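Local coordinates for protein type II restriction enzyme AgeI (Thalassobius gelatinovorus, PDB 5DWA) that recognises the double-stranded DNA sequence 5'-ACCGGT-3' and cuts it after the adenine, leaving fragments with 5'-phosphate ends, at residues A[95-100]-A[140-145]; A[102-107]-A[238-243]. All blocks are in the same frame, centred on the assembly; numbering follows the deposited sequence.

Contact 1: A[95-100]-A[140-145]. With nucleotides of chain C.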
loop_
_atom_site.group_PDB
_atom_site.type_symbol
_atom_site.label_atom_id
_atom_site.label_comp_id
_atom_site.label_asym_id
_atom_site.label_seq_id
_atom_site.Cartn_x
_atom_site.Cartn_y
_atom_site.Cartn_z
ATOM N N ALA A 95 6.022 4.695 14.520
ATOM C CA ALA A 95 6.558 5.830 15.262
ATOM C C ALA A 95 5.529 6.950 15.397
ATOM O O ALA A 95 5.490 7.627 16.417
ATOM C CB ALA A 95 7.821 6.356 14.601
ATOM N N PHE A 96 4.699 7.166 14.379
ATOM C CA PHE A 96 3.699 8.224 14.483
ATOM C C PHE A 96 2.636 7.852 15.535
ATOM O O PHE A 96 2.174 8.708 16.297
ATOM C CB PHE A 96 3.077 8.500 13.107
ATOM C CG PHE A 96 2.062 9.608 13.109
ATOM C CD1 PHE A 96 2.299 10.802 13.767
ATOM C CD2 PHE A 96 0.868 9.450 12.428
ATOM C CE1 PHE A 96 1.351 11.819 13.750
ATOM C CE2 PHE A 96 -0.089 10.456 12.409
ATOM C CZ PHE A 96 0.152 11.642 13.071
ATOM N N GLU A 97 2.259 6.576 15.588
ATOM C CA GLU A 97 1.400 6.089 16.677
ATOM C C GLU A 97 2.021 6.375 18.050
ATOM O O GLU A 97 1.345 6.883 18.949
ATOM C CB GLU A 97 1.148 4.597 16.545
ATOM C CG GLU A 97 0.512 4.197 15.222
ATOM C CD GLU A 97 0.364 2.696 15.144
ATOM O OE1 GLU A 97 -0.469 2.149 15.890
ATOM O OE2 GLU A 97 1.105 2.058 14.373
ATOM N N VAL A 98 3.297 6.025 18.213
ATOM C CA VAL A 98 4.016 6.304 19.463
ATOM C C VAL A 98 3.934 7.782 19.816
ATOM O O VAL A 98 3.653 8.144 20.953
ATOM C CB VAL A 98 5.501 5.886 19.375
ATOM C CG1 VAL A 98 6.302 6.449 20.562
ATOM C CG2 VAL A 98 5.624 4.378 19.333
ATOM N N ALA A 99 4.181 8.637 18.834
ATOM C CA ALA A 99 4.183 10.076 19.058
ATOM C C ALA A 99 2.793 10.605 19.434
ATOM O O ALA A 99 2.681 11.457 20.313
ATOM C CB ALA A 99 4.710 10.798 17.824
ATOM N N LEU A 100 1.741 10.110 18.782
ATOM C CA LEU A 100 0.380 10.539 19.106
ATOM C C LEU A 100 0.037 10.229 20.564
ATOM O O LEU A 100 -0.515 11.072 21.277
ATOM C CB LEU A 100 -0.645 9.872 18.186
ATOM C CG LEU A 100 -0.741 10.446 16.781
ATOM C CD1 LEU A 100 -1.616 9.523 15.933
ATOM C CD2 LEU A 100 -1.317 11.853 16.823
ATOM N N LYS A 140 -7.841 -2.588 10.154
ATOM C CA LYS A 140 -7.117 -1.366 9.782
ATOM C C LYS A 140 -7.552 -0.192 10.651
ATOM O O LYS A 140 -8.276 0.712 10.211
ATOM C CB LYS A 140 -7.305 -1.041 8.291
ATOM C CG LYS A 140 -6.456 0.121 7.760
ATOM C CD LYS A 140 -4.965 -0.036 8.075
ATOM C CE LYS A 140 -4.121 0.849 7.143
ATOM N NZ LYS A 140 -2.719 1.006 7.613
ATOM N N VAL A 141 -7.112 -0.239 11.905
ATOM C CA VAL A 141 -7.253 0.866 12.847
ATOM C C VAL A 141 -6.040 0.769 13.756
ATOM O O VAL A 141 -5.583 -0.335 14.053
ATOM C CB VAL A 141 -8.590 0.802 13.618
ATOM C CG1 VAL A 141 -8.694 -0.469 14.446
ATOM C CG2 VAL A 141 -8.773 2.042 14.475
ATOM N N ASP A 142 -5.495 1.907 14.173
ATOM C CA ASP A 142 -4.152 1.913 14.755
ATOM C C ASP A 142 -4.070 2.173 16.254
ATOM O O ASP A 142 -3.296 1.528 16.951
ATOM C CB ASP A 142 -3.306 2.943 14.002
ATOM C CG ASP A 142 -3.348 2.721 12.512
ATOM O OD1 ASP A 142 -3.101 1.574 12.089
ATOM O OD2 ASP A 142 -3.667 3.669 11.772
ATOM N N VAL A 143 -4.838 3.137 16.734
ATOM C CA VAL A 143 -4.753 3.542 18.129
ATOM C C VAL A 143 -6.169 3.539 18.704
ATOM O O VAL A 143 -7.089 4.093 18.104
ATOM C CB VAL A 143 -4.104 4.938 18.274
ATOM C CG1 VAL A 143 -4.029 5.357 19.728
ATOM C CG2 VAL A 143 -2.722 5.000 17.592
ATOM N N MET A 144 -6.377 2.900 19.845
ATOM C CA MET A 144 -7.729 2.902 20.387
ATOM C C MET A 144 -7.917 4.088 21.327
ATOM O O MET A 144 -6.951 4.606 21.894
ATOM C CB MET A 144 -8.054 1.563 21.069
ATOM C CG MET A 144 -7.574 1.377 22.481
ATOM S SD MET A 144 -8.315 -0.111 23.220
ATOM C CE MET A 144 -6.991 -0.539 24.334
ATOM N N ILE A 145 -9.160 4.554 21.416
ATOM C CA ILE A 145 -9.531 5.647 22.303
ATOM C C ILE A 145 -10.458 5.080 23.359
ATOM O O ILE A 145 -11.417 4.378 23.016
ATOM C CB ILE A 145 -10.238 6.800 21.566
ATOM C CG1 ILE A 145 -9.492 7.188 20.283
ATOM C CG2 ILE A 145 -10.410 8.004 22.499
ATOM C CD1 ILE A 145 -10.314 8.094 19.371
ATOM P P DC C 5 -0.595 -1.286 7.216
ATOM O OP1 DC C 5 -1.602 -1.178 8.301
ATOM O OP2 DC C 5 -1.035 -1.417 5.811
ATOM O "O5'" DC C 5 0.391 -0.037 7.330
ATOM C "C5'" DC C 5 0.995 0.277 8.573
ATOM C "C4'" DC C 5 2.465 0.582 8.381
ATOM O "O4'" DC C 5 3.147 -0.616 7.996
ATOM C "C3'" DC C 5 2.745 1.578 7.274
ATOM O "O3'" DC C 5 2.737 2.872 7.830
ATOM C "C2'" DC C 5 4.147 1.175 6.783
ATOM C "C1'" DC C 5 4.272 -0.300 7.193
ATOM N N1 DC C 5 4.304 -1.274 6.051
ATOM C C2 DC C 5 5.456 -2.033 5.814
ATOM O O2 DC C 5 6.432 -1.875 6.548
ATOM N N3 DC C 5 5.468 -2.924 4.792
ATOM C C4 DC C 5 4.381 -3.068 4.019
ATOM N N4 DC C 5 4.435 -3.962 3.026
ATOM C C5 DC C 5 3.194 -2.315 4.249
ATOM C C6 DC C 5 3.195 -1.438 5.257
#
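E97 carries the helix side of this contact, reaching from 95-100 to D142 and V143 at the start of strand 143-148. The stem of E97 packs on V143. CB of E97 lies 4.0 Å from V143 CG2, and the two side chains run past each other in opposite directions, so that the glutamate stem lies alongside one methyl of the valine, the one that faces the helix.

The polar part is a close meeting of acceptors. E97 leaves the helix with CG anti to its own carbonyl carbon (chi1 -58°) and stays extended to CD, which brings OE1 to 3.1 Å from the backbone O of D142; these are two acceptors and are not hydrogen-bonded. The same OE1 is 3.5 Å from D142 CB, where the two side chains cross nearly at right angles. Their carboxylates are near neighbours without touching, E97 OE1 and D142 OD1 being 4.7 Å apart, with planes turned 54° from each other. D142 OD2 is held instead by the backbone N of A167, which helps keep the carboxylate in place.

K140 binds the DNA backbone. Bent at chi2 (52°), it places NZ 2.5 Å from OP1 of DC5 of chain C, a short hydrogen bond, while a second bond from NZ to O5' is weak at 3.3 Å. K168 NZ lies close to K140 NZ, two like charges beside each other near the phosphate that K140 binds.

D142 and V143 both face I165, forming a classic beta bulge at the strand entrance. Acidic side chains from a helix and a strand start, close to a lysine and a DNA phosphate, are consistent with the active-site region of a PD-(D/E)XK nuclease.

Contact 2: A[102-107]-A[238-243]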
loop_
_atom_site.group_PDB
_atom_site.type_symbol
_atom_site.label_atom_id
_atom_site.label_comp_id
_atom_site.label_asym_id
_atom_site.label_seq_id
_atom_site.Cartn_x
_atom_site.Cartn_y
_atom_site.Cartn_z
ATOM N N GLU A 102 2.170 9.564 23.092
ATOM C CA GLU A 102 3.061 10.313 23.982
ATOM C C GLU A 102 2.611 11.765 24.143
ATOM O O GLU A 102 2.612 12.310 25.255
ATOM C CB GLU A 102 4.499 10.264 23.454
ATOM C CG GLU A 102 5.524 10.985 24.329
ATOM C CD GLU A 102 5.855 10.220 25.590
ATOM O OE1 GLU A 102 6.003 8.980 25.523
ATOM O OE2 GLU A 102 5.959 10.859 26.656
ATOM N N ARG A 103 2.216 12.390 23.039
ATOM C CA ARG A 103 1.866 13.807 23.062
ATOM C C ARG A 103 0.506 14.056 23.703
ATOM O O ARG A 103 0.345 15.009 24.468
ATOM C CB ARG A 103 1.885 14.394 21.645
ATOM C CG ARG A 103 1.568 15.887 21.575
ATOM C CD ARG A 103 0.120 16.123 21.167
ATOM N NE ARG A 103 -0.221 17.538 21.023
ATOM C CZ ARG A 103 -0.817 18.266 21.962
ATOM N NH1 ARG A 103 -1.134 17.720 23.129
ATOM N NH2 ARG A 103 -1.095 19.543 21.737
ATOM N N TYR A 104 -0.474 13.213 23.382
ATOM C CA TYR A 104 -1.839 13.478 23.807
ATOM C C TYR A 104 -2.289 12.875 25.125
ATOM O O TYR A 104 -3.168 13.442 25.762
ATOM C CB TYR A 104 -2.793 13.035 22.701
ATOM C CG TYR A 104 -2.847 14.040 21.583
ATOM C CD1 TYR A 104 -3.289 15.331 21.821
ATOM C CD2 TYR A 104 -2.451 13.707 20.293
ATOM C CE1 TYR A 104 -3.345 16.270 20.810
ATOM C CE2 TYR A 104 -2.510 14.640 19.272
ATOM C CZ TYR A 104 -2.960 15.921 19.537
ATOM O OH TYR A 104 -3.026 16.860 18.533
ATOM N N ASN A 105 -1.726 11.745 25.541
ATOM C CA ASN A 105 -2.228 11.123 26.765
ATOM C C ASN A 105 -2.138 11.994 28.023
ATOM O O ASN A 105 -3.063 11.963 28.826
ATOM C CB ASN A 105 -1.542 9.777 27.011
ATOM C CG ASN A 105 -2.346 8.622 26.430
ATOM O OD1 ASN A 105 -3.410 8.839 25.865
ATOM N ND2 ASN A 105 -1.849 7.403 26.568
ATOM N N PRO A 106 -1.054 12.779 28.197
ATOM C CA PRO A 106 -1.051 13.631 29.396
ATOM C C PRO A 106 -2.228 14.614 29.458
ATOM O O PRO A 106 -2.830 14.784 30.519
ATOM C CB PRO A 106 0.279 14.382 29.282
ATOM C CG PRO A 106 1.157 13.466 28.508
ATOM C CD PRO A 106 0.248 12.806 27.504
ATOM N N VAL A 107 -2.554 15.246 28.337
ATOM C CA VAL A 107 -3.634 16.220 28.298
ATOM C C VAL A 107 -4.995 15.539 28.384
ATOM O O VAL A 107 -5.904 16.020 29.059
ATOM C CB VAL A 107 -3.549 17.079 27.017
ATOM C CG1 VAL A 107 -4.748 18.011 26.905
ATOM C CG2 VAL A 107 -2.248 17.867 27.010
ATOM N N PHE A 238 -7.618 15.168 11.390
ATOM C CA PHE A 238 -6.694 16.126 11.974
ATOM C C PHE A 238 -5.369 16.006 11.266
ATOM O O PHE A 238 -4.775 14.939 11.251
ATOM C CB PHE A 238 -6.549 15.885 13.476
ATOM C CG PHE A 238 -7.818 16.118 14.227
ATOM C CD1 PHE A 238 -8.775 15.117 14.321
ATOM C CD2 PHE A 238 -8.084 17.354 14.796
ATOM C CE1 PHE A 238 -9.959 15.338 14.995
ATOM C CE2 PHE A 238 -9.270 17.578 15.457
ATOM C CZ PHE A 238 -10.207 16.569 15.558
ATOM N N SER A 239 -4.939 17.097 10.640
ATOM C CA SER A 239 -3.666 17.118 9.945
ATOM C C SER A 239 -2.680 17.987 10.693
ATOM O O SER A 239 -3.045 19.030 11.240
ATOM C CB SER A 239 -3.833 17.631 8.516
ATOM O OG SER A 239 -2.554 17.810 7.919
ATOM N N TYR A 240 -1.425 17.555 10.704
ATOM C CA TYR A 240 -0.372 18.321 11.355
ATOM C C TYR A 240 0.608 18.848 10.324
ATOM O O TYR A 240 1.754 19.170 10.633
ATOM C CB TYR A 240 0.323 17.468 12.417
ATOM C CG TYR A 240 -0.670 16.990 13.447
ATOM C CD1 TYR A 240 -1.230 15.716 13.366
ATOM C CD2 TYR A 240 -1.102 17.837 14.460
ATOM C CE1 TYR A 240 -2.171 15.287 14.301
ATOM C CE2 TYR A 240 -2.043 17.417 15.391
ATOM C CZ TYR A 240 -2.568 16.140 15.302
ATOM O OH TYR A 240 -3.512 15.720 16.218
ATOM N N ASN A 241 0.136 18.927 9.086
ATOM C CA ASN A 241 0.837 19.689 8.067
ATOM C C ASN A 241 0.217 21.071 8.032
ATOM O O ASN A 241 -0.938 21.210 7.641
ATOM C CB ASN A 241 0.725 19.009 6.701
ATOM C CG ASN A 241 1.611 19.650 5.648
ATOM O OD1 ASN A 241 1.932 20.834 5.730
ATOM N ND2 ASN A 241 2.014 18.864 4.653
ATOM N N LEU A 242 0.972 22.094 8.437
ATOM C CA LEU A 242 0.428 23.451 8.458
ATOM C C LEU A 242 -0.031 23.941 7.074
ATOM O O LEU A 242 -0.778 24.913 6.986
ATOM C CB LEU A 242 1.452 24.426 9.038
ATOM C CG LEU A 242 1.917 24.112 10.461
ATOM C CD1 LEU A 242 2.871 25.197 10.976
ATOM C CD2 LEU A 242 0.718 23.938 11.388
ATOM N N ARG A 243 0.406 23.271 6.005
ATOM C CA ARG A 243 -0.031 23.617 4.645
ATOM C C ARG A 243 -1.351 22.982 4.220
ATOM O O ARG A 243 -1.924 23.369 3.200
ATOM C CB ARG A 243 1.042 23.233 3.626
ATOM C CG ARG A 243 2.312 24.030 3.782
ATOM C CD ARG A 243 3.239 23.833 2.598
ATOM N NE ARG A 243 4.568 24.302 2.951
ATOM C CZ ARG A 243 5.421 23.602 3.696
ATOM N NH1 ARG A 243 5.086 22.392 4.142
ATOM N NH2 ARG A 243 6.608 24.102 4.001
#
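Two tyrosine hydroxyls meet in the interior: Y104 OH and Y240 OH are 2.6 Å apart and hydrogen-bonded. The side chains arrive from opposite directions, one from helix 84-109 and the other from just beyond strand 236-239, and each hydroxyl lies at the edge of the other ring, near its plane. The rings themselves touch lightly, with Y104 CE2 4.2 Å from Y240 CZ. With CG anti to the carbonyl carbon (chi1 -58°), the Y240 ring projects toward the helix and its hydroxyl meets that of Y104. Y104 OH is also hydrogen-bonded to D267 OD2, so the hydroxyl pair joins a carboxylate. A phenylalanine in place of Y104 would probably leave both Y240 OH and the D267 carboxylate without this polar mate in a buried setting. Helix 268-277 flanks the pair, T270 touching Y104 and F269 touching Y240.

Two turns that share N241 shape the chain around and after Y240. S239 OG accepts from N241 N at 3.1 Å, an ST turn, and N241 OD1 accepts from R243 N at 2.9 Å, an Asx turn. The contact thus ties helix 84-109 to the end of a parallel strand in the mixed sheet of this PD-(D/E)XK nuclease fold.

Both contacts are buried and both use helix 84-109, meeting the same mixed sheet at different strands: contact 1 at the start of 143-148, contact 2 just past the end of 236-239. Their centres are 11 Å apart, and their segments alternate along the chain. Contact 1 adjoins the DNA and is rich in charge, with neighbouring carboxylates and a phosphate-binding lysine, and its valine methyl supplies the apolar packing. Contact 2 stays about 11 Å from the nucleic acid at its nearest atom and centres on a neutral hydroxyl pair, one member of which also bonds an aspartate outside the segments. Of the two interior contacts, only contact 1 includes a residue bonded to the DNA, K140, which lies off the helix.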